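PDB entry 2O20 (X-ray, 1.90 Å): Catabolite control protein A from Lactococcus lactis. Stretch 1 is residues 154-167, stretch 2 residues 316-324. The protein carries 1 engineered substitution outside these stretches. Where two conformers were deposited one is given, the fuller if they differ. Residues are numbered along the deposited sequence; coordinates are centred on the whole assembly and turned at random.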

# COMPACT_ATOMS: atom_id res chain seq x y z
N ASP D 154 1.10 -8.82 29.85
CA ASP D 154 0.31 -9.43 30.91
C ASP D 154 -0.63 -10.49 30.33
O ASP D 154 -1.04 -11.41 31.03
CB ASP D 154 -0.49 -8.36 31.65
CG ASP D 154 0.38 -7.21 32.15
OD1 ASP D 154 1.47 -7.48 32.71
OD2 ASP D 154 -0.02 -6.04 31.95
N LYS D 155 -0.94 -10.36 29.04
CA LYS D 155 -1.83 -11.29 28.32
C LYS D 155 -3.25 -11.25 28.87
O LYS D 155 -3.94 -12.26 28.87
CB LYS D 155 -1.29 -12.73 28.32
CG LYS D 155 0.06 -12.91 27.63
CD LYS D 155 -0.06 -12.89 26.10
CE LYS D 155 -0.62 -14.22 25.56
NZ LYS D 155 -0.87 -14.18 24.10
N GLU D 156 -3.70 -10.08 29.31
CA GLU D 156 -5.11 -9.89 29.68
C GLU D 156 -5.91 -9.25 28.52
O GLU D 156 -7.08 -9.59 28.30
CB GLU D 156 -5.23 -9.08 30.99
CG GLU D 156 -5.05 -7.54 30.89
CD GLU D 156 -3.72 -7.02 31.41
OE1 GLU D 156 -3.30 -7.46 32.51
OE2 GLU D 156 -3.09 -6.17 30.73
N ILE D 157 -5.28 -8.36 27.76
CA ILE D 157 -5.98 -7.66 26.68
C ILE D 157 -6.16 -8.63 25.51
O ILE D 157 -5.20 -9.27 25.10
CB ILE D 157 -5.22 -6.41 26.23
CG1 ILE D 157 -5.00 -5.47 27.42
CG2 ILE D 157 -5.97 -5.68 25.12
CD1 ILE D 157 -4.01 -4.36 27.16
N PRO D 158 -7.40 -8.76 24.98
CA PRO D 158 -7.60 -9.60 23.79
C PRO D 158 -6.65 -9.29 22.62
O PRO D 158 -6.34 -8.12 22.37
CB PRO D 158 -9.07 -9.36 23.44
CG PRO D 158 -9.70 -9.01 24.76
CD PRO D 158 -8.67 -8.18 25.45
N SER D 159 -6.23 -10.32 21.90
CA SER D 159 -5.30 -10.16 20.77
C SER D 159 -5.45 -11.27 19.72
O SER D 159 -5.90 -12.37 20.02
CB SER D 159 -3.85 -10.07 21.25
OG SER D 159 -3.29 -11.33 21.58
N VAL D 160 -5.11 -10.93 18.49
CA VAL D 160 -5.08 -11.88 17.37
C VAL D 160 -3.73 -11.74 16.64
O VAL D 160 -3.37 -10.64 16.19
CB VAL D 160 -6.24 -11.66 16.40
CG1 VAL D 160 -6.30 -12.81 15.35
CG2 VAL D 160 -7.54 -11.56 17.17
N ASN D 161 -3.02 -12.87 16.50
CA ASN D 161 -1.66 -12.90 15.99
C ASN D 161 -1.41 -14.25 15.31
O ASN D 161 -2.21 -15.17 15.46
CB ASN D 161 -0.64 -12.72 17.14
CG ASN D 161 -0.65 -11.34 17.75
OD1 ASN D 161 0.01 -10.40 17.26
ND2 ASN D 161 -1.38 -11.19 18.84
N ILE D 162 -0.29 -14.35 14.59
CA ILE D 162 0.33 -15.66 14.28
C ILE D 162 1.25 -16.07 15.43
O ILE D 162 1.41 -15.32 16.39
CB ILE D 162 1.07 -15.71 12.87
CG1 ILE D 162 2.34 -14.86 12.82
CG2 ILE D 162 0.11 -15.39 11.74
CD1 ILE D 162 3.40 -15.40 11.89
N ASP D 163 1.79 -17.29 15.35
CA ASP D 163 2.79 -17.82 16.27
C ASP D 163 4.17 -17.34 15.76
O ASP D 163 4.78 -17.94 14.89
CB ASP D 163 2.69 -19.37 16.35
CG ASP D 163 3.67 -19.99 17.33
OD1 ASP D 163 4.59 -19.29 17.77
OD2 ASP D 163 3.51 -21.18 17.68
N TYR D 164 4.64 -16.21 16.29
CA TYR D 164 5.91 -15.60 15.82
C TYR D 164 7.16 -16.46 16.11
O TYR D 164 8.16 -16.46 15.35
CB TYR D 164 6.09 -14.21 16.42
CG TYR D 164 4.96 -13.26 16.11
CD1 TYR D 164 4.78 -12.74 14.83
CD2 TYR D 164 4.08 -12.85 17.10
CE1 TYR D 164 3.76 -11.88 14.54
CE2 TYR D 164 3.03 -11.96 16.81
CZ TYR D 164 2.89 -11.48 15.53
OH TYR D 164 1.86 -10.60 15.22
N HIS D 165 7.12 -17.17 17.22
CA HIS D 165 8.18 -18.10 17.61
C HIS D 165 8.37 -19.19 16.54
O HIS D 165 9.45 -19.37 15.98
CB HIS D 165 7.83 -18.72 18.96
CG HIS D 165 8.77 -19.80 19.39
ND1 HIS D 165 8.68 -21.10 18.93
CD2 HIS D 165 9.81 -19.78 20.25
CE1 HIS D 165 9.62 -21.83 19.49
NE2 HIS D 165 10.31 -21.06 20.31
N LEU D 166 7.29 -19.86 16.21
CA LEU D 166 7.32 -20.93 15.22
C LEU D 166 7.74 -20.40 13.83
O LEU D 166 8.55 -21.03 13.15
CB LEU D 166 5.97 -21.67 15.19
CG LEU D 166 5.79 -22.80 14.18
CD1 LEU D 166 6.75 -23.94 14.50
CD2 LEU D 166 4.34 -23.27 14.20
N ALA D 167 7.17 -19.28 13.40
CA ALA D 167 7.55 -18.66 12.12
C ALA D 167 9.05 -18.32 12.06
O ALA D 167 9.71 -18.57 11.06
CB ALA D 167 6.69 -17.43 11.84
N GLN D 316 -11.84 -17.64 24.95
CA GLN D 316 -10.47 -17.57 24.50
C GLN D 316 -10.22 -16.21 23.88
O GLN D 316 -10.76 -15.91 22.82
CB GLN D 316 -10.22 -18.67 23.47
CG GLN D 316 -10.38 -20.07 24.03
CD GLN D 316 -9.50 -20.34 25.24
OE1 GLN D 316 -9.99 -20.75 26.30
NE2 GLN D 316 -8.18 -20.12 25.10
N ASN D 317 -9.41 -15.38 24.54
CA ASN D 317 -9.13 -14.02 24.01
C ASN D 317 -7.70 -13.80 23.47
O ASN D 317 -7.42 -12.74 22.93
CB ASN D 317 -9.61 -12.91 24.96
CG ASN D 317 -8.91 -12.92 26.31
OD1 ASN D 317 -7.78 -13.36 26.43
ND2 ASN D 317 -9.60 -12.40 27.32
N GLN D 318 -6.83 -14.80 23.56
CA GLN D 318 -5.51 -14.74 22.93
C GLN D 318 -5.51 -15.71 21.73
O GLN D 318 -5.19 -16.90 21.87
CB GLN D 318 -4.42 -15.11 23.92
CG GLN D 318 -4.48 -14.38 25.24
CD GLN D 318 -4.26 -12.91 25.09
OE1 GLN D 318 -3.23 -12.48 24.57
NE2 GLN D 318 -5.23 -12.11 25.54
N LEU D 319 -5.91 -15.20 20.57
CA LEU D 319 -6.14 -16.04 19.39
C LEU D 319 -4.93 -16.09 18.48
O LEU D 319 -4.30 -15.08 18.25
CB LEU D 319 -7.34 -15.52 18.63
CG LEU D 319 -8.67 -15.47 19.41
CD1 LEU D 319 -9.76 -14.99 18.49
CD2 LEU D 319 -9.02 -16.80 20.03
N VAL D 320 -4.61 -17.27 17.96
CA VAL D 320 -3.41 -17.48 17.14
C VAL D 320 -3.82 -18.18 15.85
O VAL D 320 -4.44 -19.25 15.89
CB VAL D 320 -2.37 -18.32 17.91
CG1 VAL D 320 -1.12 -18.58 17.07
CG2 VAL D 320 -2.04 -17.66 19.22
N LEU D 321 -3.53 -17.55 14.71
CA LEU D 321 -3.93 -18.08 13.42
C LEU D 321 -2.74 -18.76 12.75
O LEU D 321 -1.60 -18.36 12.95
CB LEU D 321 -4.50 -16.97 12.52
CG LEU D 321 -5.68 -16.13 13.04
CD1 LEU D 321 -6.21 -15.23 11.92
CD2 LEU D 321 -6.80 -17.00 13.64
N ASP D 322 -3.00 -19.78 11.92
CA ASP D 322 -1.90 -20.47 11.24
C ASP D 322 -1.19 -19.59 10.19
O ASP D 322 -1.77 -18.64 9.69
CB ASP D 322 -2.40 -21.71 10.53
CG ASP D 322 -3.00 -22.73 11.47
OD1 ASP D 322 -2.52 -22.87 12.63
OD2 ASP D 322 -3.95 -23.37 11.01
N HIS D 323 0.05 -19.94 9.85
CA HIS D 323 0.81 -19.28 8.78
C HIS D 323 1.46 -20.37 7.91
O HIS D 323 1.46 -21.54 8.28
CB HIS D 323 1.91 -18.40 9.37
CG HIS D 323 2.99 -19.17 10.07
ND1 HIS D 323 2.86 -19.61 11.37
CD2 HIS D 323 4.19 -19.63 9.63
CE1 HIS D 323 3.95 -20.27 11.72
NE2 HIS D 323 4.76 -20.32 10.67
N GLU D 324 2.05 -19.97 6.79
CA GLU D 324 2.82 -20.85 5.90
C GLU D 324 4.09 -20.09 5.49
O GLU D 324 4.20 -18.90 5.79
CB GLU D 324 2.04 -21.15 4.62
CG GLU D 324 0.66 -21.72 4.82
CD GLU D 324 -0.35 -21.01 3.93
OE1 GLU D 324 -0.73 -19.85 4.27
OE2 GLU D 324 -0.75 -21.61 2.89
O HOH W 1 -2.46 -10.01 24.35
O HOH W 2 -2.75 -13.54 20.12
O HOH W 3 0.90 -19.28 13.30

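Two residues of the second stretch, Gln318 and His323, cover the most surface in this contact; Gln318 lies in the first pair of a short parallel pairing of strands, and His323 lies in the loop beyond it. Along the strands the backbones are joined in the alternating fashion typical of parallel sheets. Ser159 N donates to Asn317 O (2.9 Å) and Ser159 O accepts from Leu319 N (2.9 Å); two residues on, Asn161 N donates to Leu319 O (3.1 Å) and Asn161 O accepts from Leu321 N (2.8 Å). The first strand thus uses both polar groups of every second residue, while Val160, between them, sends its CA toward Leu319 O (3.4 Å), a CA-H...O contact that supplements the stronger bonds.

Gln318 shares a face of the sheet with Ser159, Asn161 and Val320, but its side chain, folded with chi1, chi2 and chi3 all near -60°, brings its amide back to the first stretch. An amide suits this position because it carries a donor and an acceptor on one carbon. Gln318 NE2 donates almost straight to Ile157 O (2.9 Å, 170°) and also to Asn317 OD1 (3.0 Å), so both of its hydrogens are used. Gln318 OE1 accepts from Lys155 NZ (2.9 Å); the long, flexible lysine can deliver its ammonium group although its CA-to-CB bond points sideways. One water donates to both Gln318 OE1 (2.6 Å) and Ile157 O (2.9 Å), tying the amide further to the loop before the strand.

On the other face Val160 packs beside Leu319, its CG2 4.2 Å from Leu319 CB, and Val160 CG1 also lies 4.1 Å from Leu321 CG. Branched and apolar, these side chains can pack without leaving polar groups unpaired.

His323 points toward the first stretch and reaches the start of its helix. Ala167 CB lies over one face of the imidazole, 4.0 Å from the ring centroid and 23° off the normal, a CH-pi contact; the small methyl lets the ring come close, with Ala167 CA only 3.6 Å from His323 NE2. Ile162 CD1 touches His323 CB at 4.2 Å, and Leu166 CD2 approaches His323 CE1 at 3.9 Å. The ring's polar atoms are also engaged: His323 NE2 bonds elsewhere in the structure, and His323 ND1 meets a water at 2.8 Å. That water donates to Leu321 O (2.7 Å) and accepts from Asp163 N (3.0 Å). Asp163, in turn, caps the helix, its OD1 accepting from Leu166 N (3.2 Å), a role suited to a short acidic side chain.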